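Local coordinates for leucyl-tRNA synthetase subunit alpha (Aquifex aeolicus, PDB 3PZ5), which probably hydrolyses wrongly charged tRNA as the isolated CP1 editing domain of leucyl-tRNA synthetase, the enzyme that joins leucine to its tRNA, at residues A64-S67 / D68-F72; M86-D89 / K90-V93. The protein carries 1 engineered substitution. One frame throughout, in Å; residues are numbered along the deposited sequence.

Interaction 1: residues A64-S67 / D68-F72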
# COMPACT_ATOMS: atom_id res chain seq x y z
N ALA A 64 6.17 -1.48 18.15
CA ALA A 64 7.13 -2.20 17.32
C ALA A 64 8.43 -2.48 18.08
O ALA A 64 8.60 -1.98 19.19
CB ALA A 64 7.41 -1.42 16.04
N CYS A 65 9.31 -3.28 17.49
CA CYS A 65 10.62 -3.59 18.07
C CYS A 65 11.71 -3.10 17.12
O CYS A 65 11.93 -3.70 16.06
CB CYS A 65 10.75 -5.10 18.35
SG CYS A 65 12.23 -5.64 19.24
N TYR A 66 12.37 -2.01 17.48
CA TYR A 66 13.31 -1.33 16.59
C TYR A 66 14.44 -2.24 16.09
O TYR A 66 14.73 -2.26 14.89
CB TYR A 66 13.90 -0.08 17.24
CG TYR A 66 14.81 0.69 16.31
CD1 TYR A 66 14.28 1.51 15.32
CD2 TYR A 66 16.20 0.58 16.41
CE1 TYR A 66 15.11 2.21 14.45
CE2 TYR A 66 17.04 1.27 15.54
CZ TYR A 66 16.49 2.09 14.57
OH TYR A 66 17.31 2.79 13.71
N SER A 67 15.06 -2.96 17.01
CA SER A 67 16.12 -3.91 16.69
C SER A 67 15.64 -4.98 15.70
O SER A 67 16.38 -5.37 14.79
CB SER A 67 16.66 -4.56 17.97
OG SER A 67 17.43 -5.71 17.67
N ASP A 68 14.41 -5.44 15.89
CA ASP A 68 13.80 -6.43 15.01
C ASP A 68 13.64 -5.91 13.58
O ASP A 68 13.87 -6.65 12.62
CB ASP A 68 12.45 -6.88 15.57
CG ASP A 68 11.98 -8.19 14.98
OD1 ASP A 68 11.55 -8.21 13.80
OD2 ASP A 68 12.03 -9.21 15.70
N VAL A 69 13.25 -4.65 13.44
CA VAL A 69 13.12 -4.00 12.14
C VAL A 69 14.49 -3.77 11.49
O VAL A 69 14.67 -4.04 10.30
CB VAL A 69 12.31 -2.68 12.24
CG1 VAL A 69 12.35 -1.91 10.93
CG2 VAL A 69 10.87 -2.96 12.64
N GLU A 70 15.44 -3.28 12.28
CA GLU A 70 16.83 -3.14 11.84
C GLU A 70 17.43 -4.48 11.37
O GLU A 70 18.21 -4.51 10.42
CB GLU A 70 17.68 -2.51 12.96
CG GLU A 70 19.09 -2.04 12.54
CD GLU A 70 19.16 -0.60 12.00
OE1 GLU A 70 18.15 0.13 12.06
OE2 GLU A 70 20.25 -0.20 11.52
N ASN A 71 17.04 -5.58 12.02
CA ASN A 71 17.45 -6.93 11.61
C ASN A 71 16.87 -7.36 10.27
O ASN A 71 17.52 -8.06 9.49
CB ASN A 71 17.08 -7.96 12.67
CG ASN A 71 18.16 -8.13 13.72
OD1 ASN A 71 19.04 -7.27 13.89
ND2 ASN A 71 18.11 -9.25 14.44
N PHE A 72 15.62 -6.95 10.02
CA PHE A 72 14.95 -7.22 8.75
C PHE A 72 15.65 -6.48 7.61
O PHE A 72 16.00 -7.09 6.60
CB PHE A 72 13.47 -6.82 8.85
CG PHE A 72 12.73 -6.86 7.54
CD1 PHE A 72 12.27 -8.07 7.01
CD2 PHE A 72 12.47 -5.69 6.83
CE1 PHE A 72 11.57 -8.10 5.80
CE2 PHE A 72 11.78 -5.72 5.62
CZ PHE A 72 11.33 -6.92 5.11
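Three successive i to i+4 backbone hydrogen bonds join A64-S67 to D68-F72. V69 N reaches C65 O at 3.1 Å, E70 N reaches Y66 O at 2.9 Å with an N-H...O angle of 173°, and N71 N reaches S67 O at 2.9 Å along a more bent path. The side chains of C65, the N-cap residue, and D68 meet at their roots, C65 CB being 3.7 Å from D68 CB, and C65 SG also comes near D68 CB.

Y66 and E70, one turn apart, run alongside each other in the same direction. Both have CG anti to the backbone N (chi1 of Y66 -176°), and the bend of E70 at chi2 takes OE1 to 3.2 Å from Y66 OH. The phenol ring and the carboxylate are inclined by 34°. On the inner side V69 packs on V51 and A55, while Y66 N donates to E59 OE1, both ties leading to helix 50-60. The geometry is that of the first turn of an alpha-helix, with C65 at the N-cap position, here helix 66-78 at the surface of the editing domain.

Interaction 2: residues M86-D89 / K90-V93; sequences MEED and KEGV
E88 and E91 bring two carboxylates together: E88 OE2 lies 3.2 Å from E91 OE1, an approach of like charges and not a bond. E88 gets there by folding back at chi2 (71°), whereas E91 stays extended beyond CG and holds its acid group out from the chain. Both side chains start with CG anti to the backbone N, so the difference between them arises at the second torsion. The two carboxylate planes are 63° apart, far from parallel. E88 OE2 also comes 4.0 Å from E91 CB, so the bent glutamate reaches the root of the other side chain as well as its end. A counter-charge is at hand, since E91 OE2 forms a salt bridge with K75 of helix 66-78, and E91 OE1 is also hydrogen-bonded. The lysine probably offsets part of the repulsion.

In the backbone there is no hydrogen bond between M86-D89 and K90-V93. D89 O stands 3.2 Å from E91 N, but the angle is poor for bonding. N114 serves both atoms instead: its OD1 accepts from E91 N, and its ND2 gives a weak hydrogen bond to D89 O. This is where the loop after helix 81-84, which becomes extended from E88 on, runs into strand 92-100 of the mixed sheet, next to the end of its antiparallel neighbour 107-113.

Apart from the two glutamates, the side chains add little across the junction. That of K90 leads elsewhere, bending at chi2 to lie against helix 133-142.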
# COMPACT_ATOMS: atom_id res chain seq x y z
N MET A 86 10.74 -13.35 -6.03
CA MET A 86 10.49 -14.44 -6.98
C MET A 86 10.88 -15.83 -6.45
O MET A 86 10.40 -16.84 -6.96
CB MET A 86 11.19 -14.14 -8.31
CG MET A 86 10.44 -14.64 -9.55
SD MET A 86 10.57 -13.48 -10.93
CE MET A 86 9.25 -12.33 -10.53
N GLU A 87 11.76 -15.88 -5.45
CA GLU A 87 12.18 -17.15 -4.87
C GLU A 87 11.71 -17.33 -3.42
O GLU A 87 11.18 -18.37 -3.05
CB GLU A 87 13.70 -17.33 -4.98
CG GLU A 87 14.18 -18.76 -4.69
CD GLU A 87 15.64 -19.00 -5.07
OE1 GLU A 87 16.47 -18.08 -4.90
OE2 GLU A 87 15.95 -20.11 -5.54
N GLU A 88 11.92 -16.30 -2.60
CA GLU A 88 11.53 -16.33 -1.20
C GLU A 88 10.08 -15.86 -1.02
O GLU A 88 9.66 -14.88 -1.66
CB GLU A 88 12.51 -15.49 -0.36
CG GLU A 88 12.00 -14.93 0.98
CD GLU A 88 11.79 -15.99 2.07
OE1 GLU A 88 12.20 -17.16 1.90
OE2 GLU A 88 11.20 -15.63 3.12
N ASP A 89 9.33 -16.57 -0.18
CA ASP A 89 7.95 -16.21 0.17
C ASP A 89 7.88 -14.83 0.82
O ASP A 89 8.87 -14.34 1.37
CB ASP A 89 7.34 -17.25 1.10
CG ASP A 89 7.06 -18.57 0.41
OD1 ASP A 89 6.44 -18.57 -0.67
OD2 ASP A 89 7.45 -19.63 0.96
N LYS A 90 6.70 -14.22 0.77
CA LYS A 90 6.48 -12.89 1.34
C LYS A 90 6.96 -12.83 2.78
O LYS A 90 6.60 -13.68 3.61
CB LYS A 90 5.00 -12.51 1.27
CG LYS A 90 4.35 -12.66 -0.12
CD LYS A 90 4.95 -11.70 -1.15
CE LYS A 90 4.50 -12.06 -2.55
NZ LYS A 90 5.26 -11.33 -3.59
N GLU A 91 7.80 -11.84 3.07
CA GLU A 91 8.32 -11.63 4.42
C GLU A 91 8.35 -10.14 4.74
O GLU A 91 8.80 -9.33 3.92
CB GLU A 91 9.72 -12.23 4.55
CG GLU A 91 10.31 -12.18 5.96
CD GLU A 91 11.72 -12.76 6.06
OE1 GLU A 91 12.24 -13.28 5.04
OE2 GLU A 91 12.30 -12.70 7.16
N GLY A 92 7.86 -9.77 5.92
CA GLY A 92 7.77 -8.37 6.29
C GLY A 92 7.60 -8.11 7.77
O GLY A 92 7.36 -9.04 8.55
N VAL A 93 7.72 -6.84 8.15
CA VAL A 93 7.63 -6.41 9.55
C VAL A 93 6.71 -5.19 9.73
O VAL A 93 6.72 -4.26 8.91
CB VAL A 93 9.03 -6.10 10.16
CG1 VAL A 93 9.80 -7.39 10.41
CG2 VAL A 93 9.83 -5.15 9.28

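Interaction 1 closes before interaction 2 opens, and their centres are 16 Å apart within the same editing domain. The chain leaves 64-72 along helix 66-78, passes through helix 81-84 and returns at 86-93 to enter strand 92-100, which brings the two into direct packing. F72 lies over the start of the strand, its CE1 3.6 Å from E91 O and its CD2 3.6 Å from V93 CG2, and D68 OD1 comes 3.9 Å from V93 CG1. Helix 66-78 thus packs along the entry of strand 92-100, with its first turn tied to helix 50-60 as well. Both contacts lie mostly at the surface, while the packing between them attaches this helical edge to the mixed sheet.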